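Local coordinates for protein 432aa long hypothetical deoxyribodipyrimidine photolyase (Sulfolobus tokodaii, PDB 2E0I) that probably repairs cyclobutane pyrimidine dimers in DNA by light-driven splitting, using one FAD as catalytic cofactor and a second FAD probably as light-harvesting antenna, at residues P258-D270 with N347-Y360. Sequence-based numbering, arbitrary orientation.
Sequences PHVFGHCYRREYD and NGNWQWIASTGVDY. With FAD (flavin-adenine dinucleotide), chain E.
Q351 holds the 258-270 loop through both ends of its buried amide. OE1 accepts the backbone N of Y265 at 2.9 Å and, on a lone pair in the carbonyl plane, the hydroxyl OG1 of T356 at 2.8 Å; NE2 gives a weak bond to H263 O and a nearly straight one to N347 OD1 (3.1 Å), which lies in the Q351 amide plane. That last bond helps to set the N347 carboxamide, together with two from its ND2, one meeting V260 O from above the carbonyl plane at 3.0 Å and one reaching E331 of helix 327-337. The N347 amide arrives at the loop because its CG lies opposite the backbone N (chi1 -174°), which puts CB near CE1 of F261 and OD1 against CB of V260. A leucine at Q351 would probably leave the backbone N of Y265 and the hydroxyl of T356 without their acceptor, and N347 OD1 would lose its donor.

Farther along, R266 N donates almost linearly to T356 O (3.1 Å, 169°). The R266 chain then bends at chi3 (-76°), bringing NH2 to S355 O in a weak bond at the guanidinium edge, while one guanidinium face lies against CE2 of Y269. The Y265 ring packs with CD2 3.7 Å from C of G357 and CE2 near CG2 of V358. CB of C264 packs on CB of T356, and CB of Y269 on its CG2.

S355, with positive phi, closes helix 343-353 in a Schellman motif. Upstream on that helix, N349 pairs with the adenine of the FAD bound in the helical domain, its OD1 accepting from N6A and its ND2 donating to N1A. The contact thus ties the loop after helix 238-256 to the C-terminal end of a flavin-binding helix in the all-helical FAD domain of photolyases.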
loop_
_atom_site.group_PDB
_atom_site.type_symbol
_atom_site.label_atom_id
_atom_site.label_comp_id
_atom_site.label_asym_id
_atom_site.label_seq_id
_atom_site.Cartn_x
_atom_site.Cartn_y
_atom_site.Cartn_z
ATOM N N PRO A 258 3.768 -6.221 -16.161
ATOM C CA PRO A 258 4.889 -5.545 -15.509
ATOM C C PRO A 258 5.182 -4.141 -16.046
ATOM O O PRO A 258 5.738 -3.303 -15.340
ATOM C CB PRO A 258 6.055 -6.497 -15.755
ATOM C CG PRO A 258 5.401 -7.824 -15.865
ATOM C CD PRO A 258 4.183 -7.527 -16.694
ATOM N N HIS A 259 4.816 -3.875 -17.293
ATOM C CA HIS A 259 5.100 -2.569 -17.855
ATOM C C HIS A 259 4.398 -1.429 -17.131
ATOM O O HIS A 259 4.779 -0.270 -17.305
ATOM C CB HIS A 259 4.757 -2.519 -19.359
ATOM C CG HIS A 259 3.288 -2.486 -19.660
ATOM N ND1 HIS A 259 2.502 -3.621 -19.690
ATOM C CD2 HIS A 259 2.459 -1.446 -19.930
ATOM C CE1 HIS A 259 1.253 -3.280 -19.964
ATOM N NE2 HIS A 259 1.200 -1.966 -20.114
ATOM N N VAL A 260 3.383 -1.723 -16.323
ATOM C CA VAL A 260 2.702 -0.623 -15.645
ATOM C C VAL A 260 3.685 0.156 -14.783
ATOM O O VAL A 260 3.514 1.355 -14.561
ATOM C CB VAL A 260 1.516 -1.091 -14.764
ATOM C CG1 VAL A 260 0.502 -1.835 -15.618
ATOM C CG2 VAL A 260 2.019 -1.954 -13.615
ATOM N N PHE A 261 4.724 -0.513 -14.303
ATOM C CA PHE A 261 5.710 0.172 -13.488
ATOM C C PHE A 261 6.659 0.957 -14.372
ATOM O O PHE A 261 7.740 0.488 -14.700
ATOM C CB PHE A 261 6.480 -0.836 -12.651
ATOM C CG PHE A 261 5.639 -1.511 -11.617
ATOM C CD1 PHE A 261 4.985 -0.762 -10.641
ATOM C CD2 PHE A 261 5.484 -2.891 -11.620
ATOM C CE1 PHE A 261 4.188 -1.373 -9.687
ATOM C CE2 PHE A 261 4.688 -3.513 -10.667
ATOM C CZ PHE A 261 4.037 -2.750 -9.697
ATOM N N GLY A 262 6.246 2.154 -14.769
ATOM C CA GLY A 262 7.086 2.970 -15.626
ATOM C C GLY A 262 6.376 3.458 -16.874
ATOM O O GLY A 262 6.751 4.489 -17.423
ATOM N N HIS A 263 5.372 2.713 -17.333
ATOM C CA HIS A 263 4.606 3.087 -18.519
ATOM C C HIS A 263 3.124 3.037 -18.204
ATOM O O HIS A 263 2.724 2.553 -17.159
ATOM C CB HIS A 263 4.865 2.123 -19.678
ATOM C CG HIS A 263 6.310 1.951 -20.031
ATOM N ND1 HIS A 263 6.723 1.194 -21.108
ATOM C CD2 HIS A 263 7.439 2.405 -19.437
ATOM C CE1 HIS A 263 8.041 1.187 -21.160
ATOM N NE2 HIS A 263 8.500 1.915 -20.156
ATOM N N CYS A 264 2.309 3.528 -19.127
ATOM C CA CYS A 264 0.864 3.521 -18.949
ATOM C C CYS A 264 0.305 2.140 -19.270
ATOM O O CYS A 264 0.788 1.464 -20.179
ATOM C CB CYS A 264 0.213 4.557 -19.869
ATOM S SG CYS A 264 0.725 6.268 -19.583
ATOM N N TYR A 265 -0.708 1.719 -18.517
ATOM C CA TYR A 265 -1.331 0.427 -18.749
ATOM C C TYR A 265 -1.709 0.402 -20.226
ATOM O O TYR A 265 -1.346 -0.522 -20.957
ATOM C CB TYR A 265 -2.569 0.276 -17.867
ATOM C CG TYR A 265 -3.312 -1.015 -18.080
ATOM C CD1 TYR A 265 -2.677 -2.238 -17.901
ATOM C CD2 TYR A 265 -4.639 -1.012 -18.495
ATOM C CE1 TYR A 265 -3.342 -3.432 -18.135
ATOM C CE2 TYR A 265 -5.322 -2.200 -18.733
ATOM C CZ TYR A 265 -4.667 -3.408 -18.554
ATOM O OH TYR A 265 -5.320 -4.590 -18.815
ATOM N N ARG A 266 -2.433 1.433 -20.652
ATOM C CA ARG A 266 -2.830 1.590 -22.043
ATOM C C ARG A 266 -1.718 2.425 -22.667
ATOM O O ARG A 266 -1.787 3.651 -22.694
ATOM C CB ARG A 266 -4.170 2.316 -22.132
ATOM C CG ARG A 266 -5.319 1.486 -21.605
ATOM C CD ARG A 266 -6.648 2.086 -21.968
ATOM N NE ARG A 266 -6.972 3.248 -21.157
ATOM C CZ ARG A 266 -8.030 4.022 -21.376
ATOM N NH1 ARG A 266 -8.850 3.744 -22.384
ATOM N NH2 ARG A 266 -8.272 5.072 -20.598
ATOM N N ARG A 267 -0.691 1.730 -23.152
ATOM C CA ARG A 267 0.503 2.335 -23.738
ATOM C C ARG A 267 0.376 3.592 -24.606
ATOM O O ARG A 267 1.237 4.471 -24.523
ATOM C CB ARG A 267 1.286 1.263 -24.500
ATOM C CG ARG A 267 1.604 0.041 -23.656
ATOM C CD ARG A 267 2.369 -1.013 -24.441
ATOM N NE ARG A 267 2.229 -2.338 -23.836
ATOM C CZ ARG A 267 1.102 -3.052 -23.827
ATOM N NH1 ARG A 267 1.075 -4.246 -23.245
ATOM N NH2 ARG A 267 0.002 -2.583 -24.409
ATOM N N GLU A 268 -0.670 3.697 -25.425
ATOM C CA GLU A 268 -0.826 4.876 -26.278
ATOM C C GLU A 268 -0.602 6.202 -25.550
ATOM O O GLU A 268 0.015 7.124 -26.090
ATOM C CB GLU A 268 -2.203 4.897 -26.968
ATOM C CG GLU A 268 -3.410 4.725 -26.082
ATOM C CD GLU A 268 -3.728 3.275 -25.747
ATOM O OE1 GLU A 268 -2.801 2.428 -25.734
ATOM O OE2 GLU A 268 -4.920 2.994 -25.474
ATOM N N TYR A 269 -1.081 6.293 -24.316
ATOM C CA TYR A 269 -0.945 7.511 -23.527
ATOM C C TYR A 269 0.462 7.826 -23.028
ATOM O O TYR A 269 0.665 8.791 -22.292
ATOM C CB TYR A 269 -1.921 7.462 -22.365
ATOM C CG TYR A 269 -3.358 7.450 -22.824
ATOM C CD1 TYR A 269 -3.943 8.585 -23.382
ATOM C CD2 TYR A 269 -4.133 6.297 -22.713
ATOM C CE1 TYR A 269 -5.263 8.571 -23.814
ATOM C CE2 TYR A 269 -5.454 6.273 -23.144
ATOM C CZ TYR A 269 -6.014 7.411 -23.690
ATOM O OH TYR A 269 -7.327 7.390 -24.100
ATOM N N ASP A 270 1.434 7.016 -23.430
ATOM C CA ASP A 270 2.815 7.264 -23.043
ATOM C C ASP A 270 3.310 8.470 -23.851
ATOM O O ASP A 270 4.456 8.906 -23.720
ATOM C CB ASP A 270 3.675 6.031 -23.340
ATOM C CG ASP A 270 3.930 5.178 -22.100
ATOM O OD1 ASP A 270 4.463 4.055 -22.245
ATOM O OD2 ASP A 270 3.611 5.633 -20.979
ATOM N N ASN A 347 0.102 1.961 -7.930
ATOM C CA ASN A 347 0.194 2.167 -9.370
ATOM C C ASN A 347 -1.170 2.020 -10.052
ATOM O O ASN A 347 -1.587 2.892 -10.832
ATOM C CB ASN A 347 1.171 1.165 -9.979
ATOM C CG ASN A 347 1.418 1.429 -11.447
ATOM O OD1 ASN A 347 0.543 1.205 -12.293
ATOM N ND2 ASN A 347 2.610 1.931 -11.764
ATOM N N GLY A 348 -1.855 0.917 -9.743
ATOM C CA GLY A 348 -3.154 0.639 -10.324
ATOM C C GLY A 348 -4.118 1.781 -10.140
ATOM O O GLY A 348 -4.789 2.215 -11.083
ATOM N N ASN A 349 -4.176 2.286 -8.916
ATOM C CA ASN A 349 -5.069 3.384 -8.599
ATOM C C ASN A 349 -4.720 4.675 -9.321
ATOM O O ASN A 349 -5.614 5.356 -9.816
ATOM C CB ASN A 349 -5.098 3.594 -7.091
ATOM C CG ASN A 349 -6.127 2.706 -6.400
ATOM O OD1 ASN A 349 -7.317 3.008 -6.408
ATOM N ND2 ASN A 349 -5.671 1.608 -5.807
ATOM N N TRP A 350 -3.435 5.017 -9.399
ATOM C CA TRP A 350 -3.057 6.243 -10.089
ATOM C C TRP A 350 -3.459 6.194 -11.552
ATOM O O TRP A 350 -4.072 7.128 -12.074
ATOM C CB TRP A 350 -1.552 6.508 -9.983
ATOM C CG TRP A 350 -1.179 7.240 -8.727
ATOM C CD1 TRP A 350 -0.742 6.691 -7.551
ATOM C CD2 TRP A 350 -1.291 8.651 -8.494
ATOM N NE1 TRP A 350 -0.580 7.678 -6.598
ATOM C CE2 TRP A 350 -0.910 8.888 -7.151
ATOM C CE3 TRP A 350 -1.679 9.735 -9.286
ATOM C CZ2 TRP A 350 -0.907 10.159 -6.589
ATOM C CZ3 TRP A 350 -1.677 11.002 -8.728
ATOM C CH2 TRP A 350 -1.294 11.204 -7.393
ATOM N N GLN A 351 -3.130 5.097 -12.216
ATOM C CA GLN A 351 -3.468 4.973 -13.621
ATOM C C GLN A 351 -4.972 5.004 -13.808
ATOM O O GLN A 351 -5.475 5.553 -14.779
ATOM C CB GLN A 351 -2.893 3.681 -14.185
ATOM C CG GLN A 351 -1.399 3.589 -14.041
ATOM C CD GLN A 351 -0.758 3.123 -15.307
ATOM O OE1 GLN A 351 -1.069 3.645 -16.382
ATOM N NE2 GLN A 351 0.146 2.140 -15.204
ATOM N N TRP A 352 -5.693 4.405 -12.873
ATOM C CA TRP A 352 -7.141 4.382 -12.949
ATOM C C TRP A 352 -7.638 5.817 -12.984
ATOM O O TRP A 352 -8.408 6.204 -13.842
ATOM C CB TRP A 352 -7.717 3.674 -11.724
ATOM C CG TRP A 352 -9.174 3.303 -11.846
ATOM C CD1 TRP A 352 -9.680 2.145 -12.358
ATOM C CD2 TRP A 352 -10.307 4.101 -11.466
ATOM N NE1 TRP A 352 -11.056 2.167 -12.323
ATOM C CE2 TRP A 352 -11.467 3.357 -11.783
ATOM C CE3 TRP A 352 -10.454 5.372 -10.891
ATOM C CZ2 TRP A 352 -12.762 3.842 -11.545
ATOM C CZ3 TRP A 352 -11.745 5.856 -10.651
ATOM C CH2 TRP A 352 -12.879 5.090 -10.979
ATOM N N ILE A 353 -7.183 6.610 -12.033
ATOM C CA ILE A 353 -7.586 7.997 -11.939
ATOM C C ILE A 353 -7.168 8.836 -13.145
ATOM O O ILE A 353 -7.924 9.684 -13.609
ATOM C CB ILE A 353 -7.026 8.618 -10.637
ATOM C CG1 ILE A 353 -8.143 8.725 -9.616
ATOM C CG2 ILE A 353 -6.441 9.990 -10.894
ATOM C CD1 ILE A 353 -9.298 9.598 -10.091
ATOM N N ALA A 354 -5.963 8.600 -13.647
ATOM C CA ALA A 354 -5.454 9.351 -14.786
ATOM C C ALA A 354 -6.073 8.830 -16.060
ATOM O O ALA A 354 -5.767 9.300 -17.150
ATOM C CB ALA A 354 -3.938 9.217 -14.859
ATOM N N SER A 355 -6.958 7.859 -15.895
ATOM C CA SER A 355 -7.631 7.198 -17.001
ATOM C C SER A 355 -6.655 6.781 -18.098
ATOM O O SER A 355 -6.837 7.083 -19.277
ATOM C CB SER A 355 -8.789 8.056 -17.555
ATOM O OG SER A 355 -8.433 9.410 -17.719
ATOM N N THR A 356 -5.601 6.093 -17.670
ATOM C CA THR A 356 -4.587 5.551 -18.559
ATOM C C THR A 356 -4.520 4.097 -18.137
ATOM O O THR A 356 -3.633 3.361 -18.551
ATOM C CB THR A 356 -3.195 6.173 -18.336
ATOM O OG1 THR A 356 -2.732 5.861 -17.017
ATOM C CG2 THR A 356 -3.245 7.675 -18.513
ATOM N N GLY A 357 -5.474 3.703 -17.295
ATOM C CA GLY A 357 -5.526 2.343 -16.799
ATOM C C GLY A 357 -6.801 1.562 -17.063
ATOM O O GLY A 357 -7.396 1.642 -18.135
ATOM N N VAL A 358 -7.220 0.798 -16.061
ATOM C CA VAL A 358 -8.397 -0.054 -16.150
ATOM C C VAL A 358 -9.713 0.661 -16.398
ATOM O O VAL A 358 -10.617 0.099 -17.012
ATOM C CB VAL A 358 -8.502 -0.938 -14.901
ATOM C CG1 VAL A 358 -9.920 -1.442 -14.718
ATOM C CG2 VAL A 358 -7.544 -2.113 -15.047
ATOM N N ASP A 359 -9.850 1.884 -15.914
ATOM C CA ASP A 359 -11.076 2.614 -16.177
ATOM C C ASP A 359 -10.834 3.285 -17.517
ATOM O O ASP A 359 -9.941 4.136 -17.645
ATOM C CB ASP A 359 -11.328 3.673 -15.114
ATOM C CG ASP A 359 -12.653 4.374 -15.309
ATOM O OD1 ASP A 359 -12.893 5.408 -14.642
ATOM O OD2 ASP A 359 -13.453 3.877 -16.133
ATOM N N TYR A 360 -11.627 2.905 -18.514
ATOM C CA TYR A 360 -11.467 3.439 -19.865
ATOM C C TYR A 360 -12.117 4.809 -20.148
ATOM O O TYR A 360 -11.728 5.499 -21.100
ATOM C CB TYR A 360 -11.932 2.375 -20.882
ATOM C CG TYR A 360 -11.056 1.125 -20.875
ATOM C CD1 TYR A 360 -9.781 1.134 -21.460
ATOM C CD2 TYR A 360 -11.479 -0.054 -20.242
ATOM C CE1 TYR A 360 -8.945 0.003 -21.412
ATOM C CE2 TYR A 360 -10.647 -1.194 -20.187
ATOM C CZ TYR A 360 -9.384 -1.155 -20.777
ATOM O OH TYR A 360 -8.564 -2.263 -20.751
HETATM P PA FAD E . -11.432 1.412 3.879
HETATM O O1A FAD E . -11.761 1.293 5.318
HETATM O O2A FAD E . -12.397 1.752 2.811
HETATM O O5B FAD E . -11.337 -0.175 3.624
HETATM C C5B FAD E . -11.557 -0.746 2.332
HETATM C C4B FAD E . -10.506 -1.821 2.051
HETATM O O4B FAD E . -10.688 -2.407 0.751
HETATM C C3B FAD E . -9.112 -1.191 2.067
HETATM O O3B FAD E . -8.544 -1.367 3.367
HETATM C C2B FAD E . -8.378 -2.108 1.090
HETATM O O2B FAD E . -8.103 -3.362 1.717
HETATM C C1B FAD E . -9.456 -2.278 0.019
HETATM N N9A FAD E . -9.539 -1.099 -0.875
HETATM C C8A FAD E . -10.387 -0.077 -0.778
HETATM N N7A FAD E . -10.222 0.742 -1.815
HETATM C C5A FAD E . -9.258 0.239 -2.581
HETATM C C6A FAD E . -8.647 0.627 -3.769
HETATM N N6A FAD E . -9.033 1.726 -4.408
HETATM N N1A FAD E . -7.661 -0.131 -4.273
HETATM C C2A FAD E . -7.262 -1.237 -3.669
HETATM N N3A FAD E . -7.824 -1.639 -2.542
HETATM C C4A FAD E . -8.814 -0.930 -1.978
HETATM N N1 FAD E . -4.085 1.282 -0.914
HETATM C C2 FAD E . -2.944 0.661 -0.390
HETATM O O2 FAD E . -3.045 -0.243 0.437
HETATM N N3 FAD E . -1.671 1.106 -0.768
HETATM C C4 FAD E . -1.553 2.178 -1.661
HETATM O O4 FAD E . -0.437 2.532 -2.037
HETATM C C4X FAD E . -2.690 2.801 -2.164
HETATM N N5 FAD E . -2.553 3.926 -2.986
HETATM C C5X FAD E . -3.687 4.553 -3.518
HETATM C C6 FAD E . -3.525 5.659 -4.347
HETATM C C7 FAD E . -4.641 6.269 -4.910
HETATM C C7M FAD E . -4.431 7.465 -5.842
HETATM C C8 FAD E . -5.915 5.776 -4.637
HETATM C C8M FAD E . -7.159 6.409 -5.264
HETATM C C9 FAD E . -6.067 4.670 -3.805
HETATM C C9A FAD E . -4.957 4.044 -3.244
HETATM N N10 FAD E . -5.094 2.913 -2.419
HETATM C C10 FAD E . -3.960 2.358 -1.802
HETATM C "C1'" FAD E . -6.436 2.328 -2.166
HETATM C "C2'" FAD E . -7.228 2.836 -0.959
HETATM O "O2'" FAD E . -7.336 4.261 -0.994
HETATM C "C3'" FAD E . -6.622 2.387 0.373
HETATM O "O3'" FAD E . -6.476 0.964 0.369
HETATM C "C4'" FAD E . -7.517 2.778 1.552
HETATM O "O4'" FAD E . -7.731 4.192 1.561
HETATM C "C5'" FAD E . -6.891 2.353 2.881
HETATM O "O5'" FAD E . -7.676 2.806 3.991
HETATM P P FAD E . -8.763 1.853 4.700
HETATM O O1P FAD E . -8.110 0.560 5.001
HETATM O O2P FAD E . -9.347 2.621 5.823
HETATM O O3P FAD E . -9.868 1.627 3.546
HETATM O O HOH W 1 -7.660 -4.157 -19.349
#